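Local coordinates for protein thiosulfate sulfurtransferase RDL2, mitochondrial (Saccharomyces cerevisiae, PDB 6K6R) that catalyses the transfer of sulfane sulfur from thiosulfate to cyanide, yielding thiocyanate and sulfite, through a cysteine persulfide in a rhodanese domain, at residues Y33-V38 with L138-A143; D53-K58 with G132-W137; P72-P77 with G109-T114. All blocks are in the same frame, centred on the assembly; numbering follows the deposited sequence.

Contact 1. Residues Y33-V38 with L138-A143; sequences YTFDQV and LAKGGA
Phe-35 holds CG opposite its backbone N (chi1 176°), which sends the ring out from the first turn of helix 35-43, while the Lys-140 backbone turns CB toward the aromatic face and its first torsion (chi1 -62°) sets CG anti to the carbonyl carbon, beside the backbone N. Lys-140 CB sits over the face as a CH-pi contact, 4.2 Å from the centroid of the Phe-35 ring. Beyond it the two side chains slide past each other in opposite directions. The far corner of the ring reaches the backbone instead: Phe-35 CZ lies 3.4 Å from Lys-140 O. Gly-142 N faces the ring edge. This backbone is the end of helix 134-139, closed by a Schellman motif in which Gly-141, with positive phi, is the C-prime residue; Gly-142 N bonds back to Trp-137 O and Gly-141 N to Leu-138 O. At the start of helix 35-43, Gln-37 OE1 accepts from Thr-34 N (2.8 Å) and Thr-34 OG1, from opposite faces of the amide. The contact thus joins the start of one helix to the end of another: Phe-35 also meets the Trp-137 ring, and Tyr-33 pairs through its backbone with Ile-129 of strand 127-129.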
ATOM      1  N   TYR A  33      -1.255 -11.816   0.294  1.00 34.57           N
ATOM      2  CA  TYR A  33      -1.765 -11.739   1.655  1.00 28.25           C
ATOM      3  C   TYR A  33      -3.273 -11.958   1.666  1.00 33.94           C
ATOM      4  O   TYR A  33      -3.972 -11.634   0.703  1.00 35.06           O
ATOM      5  CB  TYR A  33      -1.435 -10.386   2.293  1.00 24.91           C
ATOM      6  CG  TYR A  33       0.007 -10.241   2.725  1.00 36.91           C
ATOM      7  CD1 TYR A  33       1.014 -10.029   1.793  1.00 26.13           C
ATOM      8  CD2 TYR A  33       0.360 -10.316   4.066  1.00 31.34           C
ATOM      9  CE1 TYR A  33       2.333  -9.896   2.184  1.00 30.70           C
ATOM     10  CE2 TYR A  33       1.677 -10.184   4.467  1.00 20.52           C
ATOM     11  CZ  TYR A  33       2.658  -9.975   3.523  1.00 33.74           C
ATOM     12  OH  TYR A  33       3.969  -9.843   3.917  1.00 43.91           O
ATOM     13  N   THR A  34      -3.769 -12.507   2.772  1.00 29.41           N
ATOM     14  CA  THR A  34      -5.187 -12.774   2.941  1.00 26.76           C
ATOM     15  C   THR A  34      -5.803 -11.743   3.883  1.00 25.14           C
ATOM     16  O   THR A  34      -5.122 -10.866   4.419  1.00 30.79           O
ATOM     17  CB  THR A  34      -5.408 -14.195   3.464  1.00 21.90           C
ATOM     18  OG1 THR A  34      -4.747 -14.347   4.726  1.00 30.40           O
ATOM     19  CG2 THR A  34      -4.853 -15.214   2.482  1.00 21.35           C
ATOM     20  N   PHE A  35      -7.118 -11.856   4.083  1.00 22.84           N
ATOM     21  CA  PHE A  35      -7.818 -10.936   4.975  1.00 22.88           C
ATOM     22  C   PHE A  35      -7.251 -11.003   6.388  1.00 33.02           C
ATOM     23  O   PHE A  35      -6.994  -9.969   7.016  1.00 32.15           O
ATOM     24  CB  PHE A  35      -9.316 -11.250   4.975  1.00 34.04           C
ATOM     25  CG  PHE A  35     -10.117 -10.410   5.932  1.00 32.07           C
ATOM     26  CD1 PHE A  35     -10.648  -9.194   5.531  1.00 36.56           C
ATOM     27  CD2 PHE A  35     -10.352 -10.841   7.229  1.00 36.09           C
ATOM     28  CE1 PHE A  35     -11.388  -8.421   6.408  1.00 36.11           C
ATOM     29  CE2 PHE A  35     -11.089 -10.072   8.110  1.00 41.51           C
ATOM     30  CZ  PHE A  35     -11.608  -8.861   7.699  1.00 41.20           C
ATOM     31  N   ASP A  36      -7.047 -12.218   6.904  1.00 39.61           N
ATOM     32  CA  ASP A  36      -6.561 -12.373   8.271  1.00 34.05           C
ATOM     33  C   ASP A  36      -5.145 -11.828   8.426  1.00 29.71           C
ATOM     34  O   ASP A  36      -4.824 -11.205   9.444  1.00 33.84           O
ATOM     35  CB  ASP A  36      -6.619 -13.842   8.684  1.00 41.98           C
ATOM     36  CG  ASP A  36      -7.999 -14.264   9.147  1.00 47.38           C
ATOM     37  OD1 ASP A  36      -8.760 -13.394   9.620  1.00 44.24           O
ATOM     38  OD2 ASP A  36      -8.324 -15.464   9.032  1.00 62.58           O
ATOM     39  N   GLN A  37      -4.286 -12.055   7.429  1.00 30.39           N
ATOM     40  CA  GLN A  37      -2.927 -11.526   7.498  1.00 30.09           C
ATOM     41  C   GLN A  37      -2.919 -10.004   7.475  1.00 31.13           C
ATOM     42  O   GLN A  37      -2.062  -9.378   8.109  1.00 30.87           O
ATOM     43  CB  GLN A  37      -2.090 -12.079   6.345  1.00 26.15           C
ATOM     44  CG  GLN A  37      -1.907 -13.585   6.379  1.00 26.05           C
ATOM     45  CD  GLN A  37      -1.259 -14.116   5.118  1.00 32.22           C
ATOM     46  OE1 GLN A  37      -1.867 -14.121   4.048  1.00 38.80           O
ATOM     47  NE2 GLN A  37      -0.015 -14.566   5.237  1.00 45.40           N
ATOM     48  N   VAL A  38      -3.859  -9.394   6.752  1.00 32.20           N
ATOM     49  CA  VAL A  38      -3.972  -7.941   6.752  1.00 29.81           C
ATOM     50  C   VAL A  38      -4.629  -7.455   8.038  1.00 27.47           C
ATOM     51  O   VAL A  38      -4.243  -6.419   8.593  1.00 30.20           O
ATOM     52  CB  VAL A  38      -4.738  -7.471   5.502  1.00 32.51           C
ATOM     53  CG1 VAL A  38      -4.926  -5.970   5.525  1.00 26.78           C
ATOM     54  CG2 VAL A  38      -3.997  -7.888   4.242  1.00 30.65           C
ATOM     55  N   LEU A 138     -14.188  -4.302   3.616  1.00 31.27           N
ATOM     56  CA  LEU A 138     -15.252  -3.820   4.491  1.00 33.01           C
ATOM     57  C   LEU A 138     -16.424  -4.791   4.545  1.00 32.67           C
ATOM     58  O   LEU A 138     -17.114  -4.869   5.567  1.00 36.24           O
ATOM     59  CB  LEU A 138     -15.729  -2.443   4.028  1.00 29.85           C
ATOM     60  CG  LEU A 138     -14.732  -1.293   4.173  1.00 35.06           C
ATOM     61  CD1 LEU A 138     -15.244  -0.041   3.478  1.00 35.30           C
ATOM     62  CD2 LEU A 138     -14.457  -1.017   5.637  1.00 29.31           C
ATOM     63  N   ALA A 139     -16.666  -5.535   3.462  1.00 31.18           N
ATOM     64  CA  ALA A 139     -17.764  -6.494   3.463  1.00 30.65           C
ATOM     65  C   ALA A 139     -17.504  -7.646   4.422  1.00 35.87           C
ATOM     66  O   ALA A 139     -18.453  -8.240   4.948  1.00 34.14           O
ATOM     67  CB  ALA A 139     -18.003  -7.022   2.048  1.00 20.53           C
ATOM     68  N   LYS A 140     -16.236  -7.974   4.668  1.00 36.53           N
ATOM     69  CA  LYS A 140     -15.860  -9.049   5.575  1.00 37.84           C
ATOM     70  C   LYS A 140     -15.619  -8.560   7.001  1.00 35.34           C
ATOM     71  O   LYS A 140     -14.995  -9.274   7.794  1.00 41.90           O
ATOM     72  CB  LYS A 140     -14.619  -9.772   5.046  1.00 28.84           C
ATOM     73  CG  LYS A 140     -14.825 -10.436   3.692  1.00 37.46           C
ATOM     74  CD  LYS A 140     -13.514 -10.941   3.110  1.00 42.58           C
ATOM     75  CE  LYS A 140     -13.748 -11.717   1.822  1.00 42.10           C
ATOM     76  NZ  LYS A 140     -14.525 -12.965   2.057  1.00 51.61           N
ATOM     77  N   GLY A 141     -16.095  -7.364   7.340  1.00 29.66           N
ATOM     78  CA  GLY A 141     -15.995  -6.857   8.694  1.00 36.92           C
ATOM     79  C   GLY A 141     -14.791  -5.990   8.984  1.00 42.83           C
ATOM     80  O   GLY A 141     -14.507  -5.732  10.160  1.00 37.87           O
ATOM     81  N   GLY A 142     -14.080  -5.522   7.958  1.00 34.48           N
ATOM     82  CA  GLY A 142     -12.887  -4.722   8.177  1.00 26.36           C
ATOM     83  C   GLY A 142     -13.143  -3.316   8.679  1.00 38.19           C
ATOM     84  O   GLY A 142     -12.179  -2.615   9.006  1.00 37.53           O
ATOM     85  N   ALA A 143     -14.408  -2.892   8.755  1.00 36.82           N
ATOM     86  CA  ALA A 143     -14.705  -1.527   9.182  1.00 36.67           C
ATOM     87  C   ALA A 143     -14.302  -1.286  10.629  1.00 41.86           C
ATOM     88  O   ALA A 143     -13.882  -0.178  10.978  1.00 50.77           O
ATOM     89  CB  ALA A 143     -16.191  -1.225   8.991  1.00 35.97           C
TER

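Contact 2. Residues D53-K58 with G132-W137; sequences DVREPK and GSITEW
Arg-55 leaves its backbone with CB directed at the 132-137 segment, where Ile-134 points back at it, and the two side chains cross at about a right angle. From CB the chain runs out through CG, which lies opposite the carbonyl carbon, to CD, where the isoleucine is first met: Arg-55 CD is 4.0 Å from Ile-134 CG1. A bend at chi3 (-47°) then turns the head across that same methylene. Arg-55 NE passes Ile-134 CG1 at 3.7 Å and, in the guanidinium plane, gives a fairly straight bond (160°) to Asp-53 OD1 at 3.1 Å. Next comes CZ, with Ile-134 CG1 resting 3.6 Å from Arg-55 CZ, over the centre of one guanidinium face. The Asp-Val-Arg sequence here leaves strand 49-53 of the rhodanese parallel sheet in an Asx turn, Asp-53 OD1 also accepting from Arg-55 N at 3.0 Å, on the anti side and out of the carboxylate plane, while the syn lone pair of OD1 takes the NE bond.

At the tip the two terminal nitrogens part company. Arg-55 NH1 meets hydrocarbon, coming within 3.5 Å of Ile-134 CG2. Arg-55 NH2 forms the salt bridge to Asp-53 OD2 at 2.7 Å, tilted somewhat from its own plane, and has a second acceptor in Tyr-63 O. The grip on the carboxylate is side-on, one nitrogen to each oxygen, so the buried head is fixed in rotation and the isoleucine packs on a flat surface. Ile-134 opens helix 134-139 directly after the N-cap residue Ser-133, whose OG accepts from Glu-136 N at 3.0 Å. Tyr-63 touches Ile-134 as well, and its hydroxyl accepts a hydrogen bond from Trp-137 NE1.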
ATOM      1  N   ASP A  53      -2.090   2.002   0.381  1.00 29.28           N
ATOM      2  CA  ASP A  53      -3.359   2.233  -0.298  1.00 25.22           C
ATOM      3  C   ASP A  53      -3.089   3.053  -1.555  1.00 18.07           C
ATOM      4  O   ASP A  53      -2.552   4.164  -1.473  1.00 25.79           O
ATOM      5  CB  ASP A  53      -4.342   2.956   0.624  1.00 25.38           C
ATOM      6  CG  ASP A  53      -5.764   2.972   0.081  1.00 32.64           C
ATOM      7  OD1 ASP A  53      -5.954   2.817  -1.145  1.00 34.25           O
ATOM      8  OD2 ASP A  53      -6.700   3.142   0.890  1.00 38.41           O
ATOM      9  N   VAL A  54      -3.460   2.507  -2.714  1.00 20.36           N
ATOM     10  CA  VAL A  54      -3.172   3.149  -3.991  1.00 27.14           C
ATOM     11  C   VAL A  54      -4.385   3.854  -4.577  1.00 29.68           C
ATOM     12  O   VAL A  54      -4.304   4.380  -5.695  1.00 23.16           O
ATOM     13  CB  VAL A  54      -2.602   2.134  -5.000  1.00 17.82           C
ATOM     14  CG1 VAL A  54      -1.377   1.454  -4.415  1.00 20.63           C
ATOM     15  CG2 VAL A  54      -3.658   1.109  -5.378  1.00 20.62           C
ATOM     16  N   ARG A  55      -5.504   3.886  -3.858  1.00 29.80           N
ATOM     17  CA  ARG A  55      -6.666   4.622  -4.327  1.00 25.49           C
ATOM     18  C   ARG A  55      -6.381   6.121  -4.328  1.00 28.12           C
ATOM     19  O   ARG A  55      -5.391   6.600  -3.764  1.00 26.74           O
ATOM     20  CB  ARG A  55      -7.884   4.328  -3.453  1.00 29.07           C
ATOM     21  CG  ARG A  55      -8.436   2.921  -3.577  1.00 25.91           C
ATOM     22  CD  ARG A  55      -9.477   2.673  -2.503  1.00 23.01           C
ATOM     23  NE  ARG A  55      -9.004   3.119  -1.197  1.00 26.82           N
ATOM     24  CZ  ARG A  55      -9.797   3.383  -0.164  1.00 27.75           C
ATOM     25  NH1 ARG A  55     -11.110   3.250  -0.283  1.00 32.57           N
ATOM     26  NH2 ARG A  55      -9.275   3.784   0.988  1.00 28.53           N
ATOM     27  N   GLU A  56      -7.269   6.867  -4.976  1.00 31.21           N
ATOM     28  CA  GLU A  56      -7.171   8.314  -4.952  1.00 35.10           C
ATOM     29  C   GLU A  56      -7.602   8.839  -3.584  1.00 33.33           C
ATOM     30  O   GLU A  56      -8.468   8.249  -2.930  1.00 39.10           O
ATOM     31  CB  GLU A  56      -8.040   8.925  -6.047  1.00 26.15           C
ATOM     32  CG  GLU A  56      -7.475   8.748  -7.445  1.00 20.08           C
ATOM     33  CD  GLU A  56      -6.043   9.233  -7.556  1.00 28.64           C
ATOM     34  OE1 GLU A  56      -5.752  10.341  -7.061  1.00 33.79           O
ATOM     35  OE2 GLU A  56      -5.207   8.508  -8.135  1.00 28.17           O
ATOM     36  N   PRO A  57      -7.003   9.939  -3.121  1.00 32.25           N
ATOM     37  CA  PRO A  57      -7.418  10.508  -1.827  1.00 35.68           C
ATOM     38  C   PRO A  57      -8.906  10.785  -1.753  1.00 35.87           C
ATOM     39  O   PRO A  57      -9.481  10.795  -0.656  1.00 30.28           O
ATOM     40  CB  PRO A  57      -6.599  11.803  -1.735  1.00 26.47           C
ATOM     41  CG  PRO A  57      -5.434  11.584  -2.630  1.00 23.50           C
ATOM     42  CD  PRO A  57      -5.923  10.718  -3.750  1.00 26.33           C
ATOM     43  N   LYS A  58      -9.550  11.002  -2.903  1.00 40.46           N
ATOM     44  CA  LYS A  58     -10.996  11.184  -2.926  1.00 38.28           C
ATOM     45  C   LYS A  58     -11.717   9.941  -2.412  1.00 44.08           C
ATOM     46  O   LYS A  58     -12.718  10.049  -1.695  1.00 42.16           O
ATOM     47  CB  LYS A  58     -11.466  11.555  -4.342  1.00 40.78           C
ATOM     48  CG  LYS A  58     -10.678  12.690  -5.048  1.00 60.54           C
ATOM     49  CD  LYS A  58      -9.373  12.221  -5.700  1.00 48.59           C
ATOM     50  CE  LYS A  58      -8.336  13.338  -5.758  1.00 43.74           C
ATOM     51  NZ  LYS A  58      -6.992  12.837  -6.175  1.00 40.33           N
ATOM     52  N   GLY A 132      -7.803  -8.488  -2.127  1.00 32.64           N
ATOM     53  CA  GLY A 132      -9.137  -7.993  -1.834  1.00 30.47           C
ATOM     54  C   GLY A 132      -9.228  -6.486  -2.000  1.00 36.38           C
ATOM     55  O   GLY A 132      -8.299  -5.743  -1.677  1.00 23.57           O
ATOM     56  N   SER A 133     -10.365  -6.036  -2.519  1.00 34.43           N
ATOM     57  CA  SER A 133     -10.629  -4.611  -2.617  1.00 26.23           C
ATOM     58  C   SER A 133     -11.086  -4.067  -1.268  1.00 26.92           C
ATOM     59  O   SER A 133     -11.436  -4.818  -0.352  1.00 26.46           O
ATOM     60  CB  SER A 133     -11.689  -4.328  -3.684  1.00 26.92           C
ATOM     61  OG  SER A 133     -12.964  -4.790  -3.273  1.00 25.67           O
ATOM     62  N   ILE A 134     -11.070  -2.737  -1.151  1.00 30.05           N
ATOM     63  CA  ILE A 134     -11.546  -2.097   0.073  1.00 33.13           C
ATOM     64  C   ILE A 134     -13.007  -2.453   0.321  1.00 27.65           C
ATOM     65  O   ILE A 134     -13.418  -2.695   1.463  1.00 28.03           O
ATOM     66  CB  ILE A 134     -11.329  -0.573  -0.002  1.00 29.17           C
ATOM     67  CG1 ILE A 134      -9.849  -0.240   0.188  1.00 39.57           C
ATOM     68  CG2 ILE A 134     -12.174   0.149   1.037  1.00 27.15           C
ATOM     69  CD1 ILE A 134      -9.379  -0.342   1.623  1.00 34.74           C
ATOM     70  N   THR A 135     -13.808  -2.508  -0.745  1.00 27.77           N
ATOM     71  CA  THR A 135     -15.193  -2.948  -0.610  1.00 27.10           C
ATOM     72  C   THR A 135     -15.266  -4.385  -0.108  1.00 29.91           C
ATOM     73  O   THR A 135     -16.070  -4.701   0.778  1.00 39.69           O
ATOM     74  CB  THR A 135     -15.920  -2.811  -1.949  1.00 24.46           C
ATOM     75  OG1 THR A 135     -15.917  -1.437  -2.359  1.00 31.74           O
ATOM     76  CG2 THR A 135     -17.355  -3.296  -1.833  1.00 21.94           C
ATOM     77  N   GLU A 136     -14.431  -5.268  -0.663  1.00 28.83           N
ATOM     78  CA  GLU A 136     -14.370  -6.645  -0.182  1.00 35.19           C
ATOM     79  C   GLU A 136     -13.889  -6.702   1.261  1.00 35.21           C
ATOM     80  O   GLU A 136     -14.396  -7.494   2.063  1.00 35.58           O
ATOM     81  CB  GLU A 136     -13.453  -7.470  -1.085  1.00 29.39           C
ATOM     82  CG  GLU A 136     -13.652  -8.973  -0.982  1.00 31.50           C
ATOM     83  CD  GLU A 136     -12.619  -9.754  -1.774  1.00 47.43           C
ATOM     84  OE1 GLU A 136     -12.415  -9.436  -2.966  1.00 55.02           O
ATOM     85  OE2 GLU A 136     -12.014 -10.688  -1.208  1.00 46.38           O
ATOM     86  N   TRP A 137     -12.905  -5.868   1.606  1.00 33.75           N
ATOM     87  CA  TRP A 137     -12.393  -5.826   2.971  1.00 23.14           C
ATOM     88  C   TRP A 137     -13.476  -5.383   3.949  1.00 31.10           C
ATOM     89  O   TRP A 137     -13.678  -6.008   4.996  1.00 34.09           O
ATOM     90  CB  TRP A 137     -11.180  -4.896   3.030  1.00 24.10           C
ATOM     91  CG  TRP A 137     -10.886  -4.306   4.378  1.00 28.09           C
ATOM     92  CD1 TRP A 137     -11.413  -3.161   4.907  1.00 30.77           C
ATOM     93  CD2 TRP A 137      -9.970  -4.814   5.356  1.00 32.61           C
ATOM     94  NE1 TRP A 137     -10.892  -2.936   6.158  1.00 32.41           N
ATOM     95  CE2 TRP A 137     -10.003  -3.935   6.456  1.00 33.39           C
ATOM     96  CE3 TRP A 137      -9.130  -5.931   5.409  1.00 28.52           C
ATOM     97  CZ2 TRP A 137      -9.230  -4.138   7.597  1.00 35.78           C
ATOM     98  CZ3 TRP A 137      -8.363  -6.131   6.543  1.00 29.98           C
ATOM     99  CH2 TRP A 137      -8.418  -5.239   7.621  1.00 37.08           C
TER

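Contact 3. Residues P72-P77 with G109-T114; sequences PVNSAP and GVRAKT
Water 1 is held from both segments: Asn-74 N donates to it at 3.2 Å and Arg-111 NH2 at 3.0 Å, so one oxygen ties the 72-77 loop to the guanidinium head. The water sits at the edge of the guanidinium group, in its plane. NH2 has a stronger partner in Glu-59 OE1, with which it makes a salt bridge. The side-chain amide of Asn-74 crosses the arginine at about a right angle, its plane only 17° from that of the guanidinium. Asn-74 ND2 comes to 3.4 Å from Arg-111 NE, but both are donors and the approach is packing alone. Nearer the helix the contact is hydrocarbon. Val-73 has CG1 wedged between its backbone N and carbonyl carbon (chi1 52°), which brings Val-73 CG1 to 3.7 Å from Arg-111 CB. Its other methyl, Val-73 CG2, faces Thr-114 CB at 4.3 Å, one turn further along helix 111-121. A leucine in place of Arg-111 would probably leave Glu-59 without its charged mate and the water with one donor fewer. Arg-111 closes the six-residue active-site loop that begins at Cys-106, and this chemistry, a root packed on valine and a tip tied by charge and water, is consistent with a loop arginine held in a defined orientation.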
ATOM      1  N   PRO A  72      -1.319   7.355  -4.282  1.00 33.22           N
ATOM      2  CA  PRO A  72      -2.240   7.114  -5.402  1.00 30.32           C
ATOM      3  C   PRO A  72      -1.479   6.832  -6.691  1.00 27.56           C
ATOM      4  O   PRO A  72      -0.621   7.612  -7.108  1.00 27.31           O
ATOM      5  CB  PRO A  72      -3.045   8.416  -5.487  1.00 21.73           C
ATOM      6  CG  PRO A  72      -2.154   9.453  -4.895  1.00 23.20           C
ATOM      7  CD  PRO A  72      -1.289   8.769  -3.871  1.00 24.80           C
ATOM      8  N   VAL A  73      -1.806   5.703  -7.320  1.00 30.46           N
ATOM      9  CA  VAL A  73      -1.073   5.271  -8.505  1.00 27.67           C
ATOM     10  C   VAL A  73      -1.519   6.052  -9.738  1.00 26.10           C
ATOM     11  O   VAL A  73      -0.697   6.405 -10.590  1.00 24.33           O
ATOM     12  CB  VAL A  73      -1.228   3.749  -8.696  1.00 21.99           C
ATOM     13  CG1 VAL A  73      -2.696   3.345  -8.663  1.00 18.57           C
ATOM     14  CG2 VAL A  73      -0.566   3.294  -9.987  1.00 18.35           C
ATOM     15  N   ASN A  74      -2.817   6.346  -9.850  1.00 23.93           N
ATOM     16  CA  ASN A  74      -3.306   7.113 -10.991  1.00 33.75           C
ATOM     17  C   ASN A  74      -2.761   8.536 -10.971  1.00 30.69           C
ATOM     18  O   ASN A  74      -2.292   9.048 -11.994  1.00 37.41           O
ATOM     19  CB  ASN A  74      -4.835   7.128 -11.004  1.00 30.82           C
ATOM     20  CG  ASN A  74      -5.428   5.833 -11.519  1.00 37.95           C
ATOM     21  OD1 ASN A  74      -4.747   5.034 -12.161  1.00 44.74           O
ATOM     22  ND2 ASN A  74      -6.708   5.618 -11.238  1.00 33.56           N
ATOM     23  N   SER A  75      -2.813   9.193  -9.811  1.00 38.75           N
ATOM     24  CA  SER A  75      -2.359  10.578  -9.722  1.00 30.46           C
ATOM     25  C   SER A  75      -0.841  10.672  -9.817  1.00 36.70           C
ATOM     26  O   SER A  75      -0.308  11.445 -10.620  1.00 32.92           O
ATOM     27  CB  SER A  75      -2.858  11.214  -8.424  1.00 26.22           C
ATOM     28  OG  SER A  75      -4.254  11.450  -8.476  1.00 35.16           O
ATOM     29  N   ALA A  76      -0.127   9.895  -9.004  1.00 34.43           N
ATOM     30  CA  ALA A  76       1.331   9.969  -8.912  1.00 31.59           C
ATOM     31  C   ALA A  76       1.933   8.580  -9.071  1.00 29.00           C
ATOM     32  O   ALA A  76       2.319   7.940  -8.083  1.00 36.51           O
ATOM     33  CB  ALA A  76       1.766  10.603  -7.590  1.00 33.11           C
ATOM     34  N   PRO A  77       2.035   8.081 -10.307  1.00 26.31           N
ATOM     35  CA  PRO A  77       2.669   6.769 -10.517  1.00 25.43           C
ATOM     36  C   PRO A  77       4.169   6.775 -10.275  1.00 24.27           C
ATOM     37  O   PRO A  77       4.726   5.721  -9.947  1.00 28.03           O
ATOM     38  CB  PRO A  77       2.340   6.448 -11.981  1.00 23.11           C
ATOM     39  CG  PRO A  77       2.115   7.778 -12.616  1.00 28.96           C
ATOM     40  CD  PRO A  77       1.517   8.658 -11.559  1.00 31.34           C
ATOM     41  N   GLY A 109      -9.565  -3.098 -10.692  1.00 73.19           N
ATOM     42  CA  GLY A 109      -8.832  -3.022 -11.937  1.00 58.58           C
ATOM     43  C   GLY A 109      -7.386  -3.433 -11.755  1.00 50.70           C
ATOM     44  O   GLY A 109      -7.092  -4.386 -11.028  1.00 62.06           O
ATOM     45  N   VAL A 110      -6.472  -2.709 -12.393  1.00 40.55           N
ATOM     46  CA  VAL A 110      -5.058  -3.051 -12.383  1.00 26.83           C
ATOM     47  C   VAL A 110      -4.240  -2.027 -11.597  1.00 31.09           C
ATOM     48  O   VAL A 110      -3.028  -1.935 -11.778  1.00 28.39           O
ATOM     49  CB  VAL A 110      -4.522  -3.210 -13.815  1.00 43.13           C
ATOM     50  CG1 VAL A 110      -5.307  -4.278 -14.557  1.00 30.96           C
ATOM     51  CG2 VAL A 110      -4.596  -1.883 -14.557  1.00 31.19           C
ATOM     52  N   ARG A 111      -4.888  -1.260 -10.716  1.00 26.15           N
ATOM     53  CA  ARG A 111      -4.188  -0.191 -10.011  1.00 28.36           C
ATOM     54  C   ARG A 111      -3.115  -0.747  -9.080  1.00 27.13           C
ATOM     55  O   ARG A 111      -1.954  -0.327  -9.138  1.00 26.80           O
ATOM     56  CB  ARG A 111      -5.185   0.668  -9.234  1.00 29.89           C
ATOM     57  CG  ARG A 111      -5.874   1.727 -10.077  1.00 33.76           C
ATOM     58  CD  ARG A 111      -7.256   2.054  -9.535  1.00 30.69           C
ATOM     59  NE  ARG A 111      -7.276   3.331  -8.829  1.00 30.95           N
ATOM     60  CZ  ARG A 111      -8.216   3.690  -7.961  1.00 33.15           C
ATOM     61  NH1 ARG A 111      -9.219   2.868  -7.686  1.00 23.60           N
ATOM     62  NH2 ARG A 111      -8.154   4.874  -7.366  1.00 37.53           N
ATOM     63  N   ALA A 112      -3.486  -1.690  -8.211  1.00 26.57           N
ATOM     64  CA  ALA A 112      -2.516  -2.245  -7.272  1.00 28.99           C
ATOM     65  C   ALA A 112      -1.423  -3.020  -7.997  1.00 20.52           C
ATOM     66  O   ALA A 112      -0.251  -2.967  -7.605  1.00 14.97           O
ATOM     67  CB  ALA A 112      -3.219  -3.141  -6.254  1.00 27.63           C
ATOM     68  N   LYS A 113      -1.789  -3.748  -9.054  1.00 23.63           N
ATOM     69  CA  LYS A 113      -0.791  -4.471  -9.834  1.00 16.83           C
ATOM     70  C   LYS A 113       0.208  -3.512 -10.469  1.00 18.40           C
ATOM     71  O   LYS A 113       1.409  -3.801 -10.528  1.00 25.73           O
ATOM     72  CB  LYS A 113      -1.479  -5.321 -10.903  1.00 21.52           C
ATOM     73  CG  LYS A 113      -0.530  -5.969 -11.897  1.00 30.05           C
ATOM     74  CD  LYS A 113      -1.240  -7.017 -12.738  1.00 29.91           C
ATOM     75  CE  LYS A 113      -0.487  -8.338 -12.722  1.00 31.97           C
ATOM     76  NZ  LYS A 113       0.721  -8.298 -13.591  1.00 26.30           N
ATOM     77  N   THR A 114      -0.268  -2.356 -10.939  1.00 20.16           N
ATOM     78  CA  THR A 114       0.629  -1.378 -11.543  1.00 19.21           C
ATOM     79  C   THR A 114       1.515  -0.716 -10.496  1.00 14.50           C
ATOM     80  O   THR A 114       2.692  -0.439 -10.755  1.00 21.24           O
ATOM     81  CB  THR A 114      -0.175  -0.326 -12.306  1.00 23.38           C
ATOM     82  OG1 THR A 114      -1.206  -0.967 -13.068  1.00 22.45           O
ATOM     83  CG2 THR A 114       0.726   0.451 -13.246  1.00 17.77           C
TER
HETATM   84  O   HOH W   1      -5.397   5.573  -8.194  1.00 24.46           O

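Overall arrangement
Contacts 1 and 2 share helix 134-139, contact 2 using its start and contact 1 its end; their centres lie 12 Å apart and they meet where Val-38 CG1 packs on Trp-137 CZ3 at 3.6 Å. Contact 3 lies on the other side of contact 2, with centres 11 Å apart, and the two join through the backbone, Val-54 O lying 3.3 Å from Val-73 N in a probable hydrogen bond. Contacts 1 and 3 do not touch, their nearest atoms being about 11 Å apart. Contact 3 contains the end of the active-site loop of Cys-106, the persulfide-bearing residue, and contact 2 adjoins that end of the loop, where Arg-55 and Glu-56 both touch Arg-111.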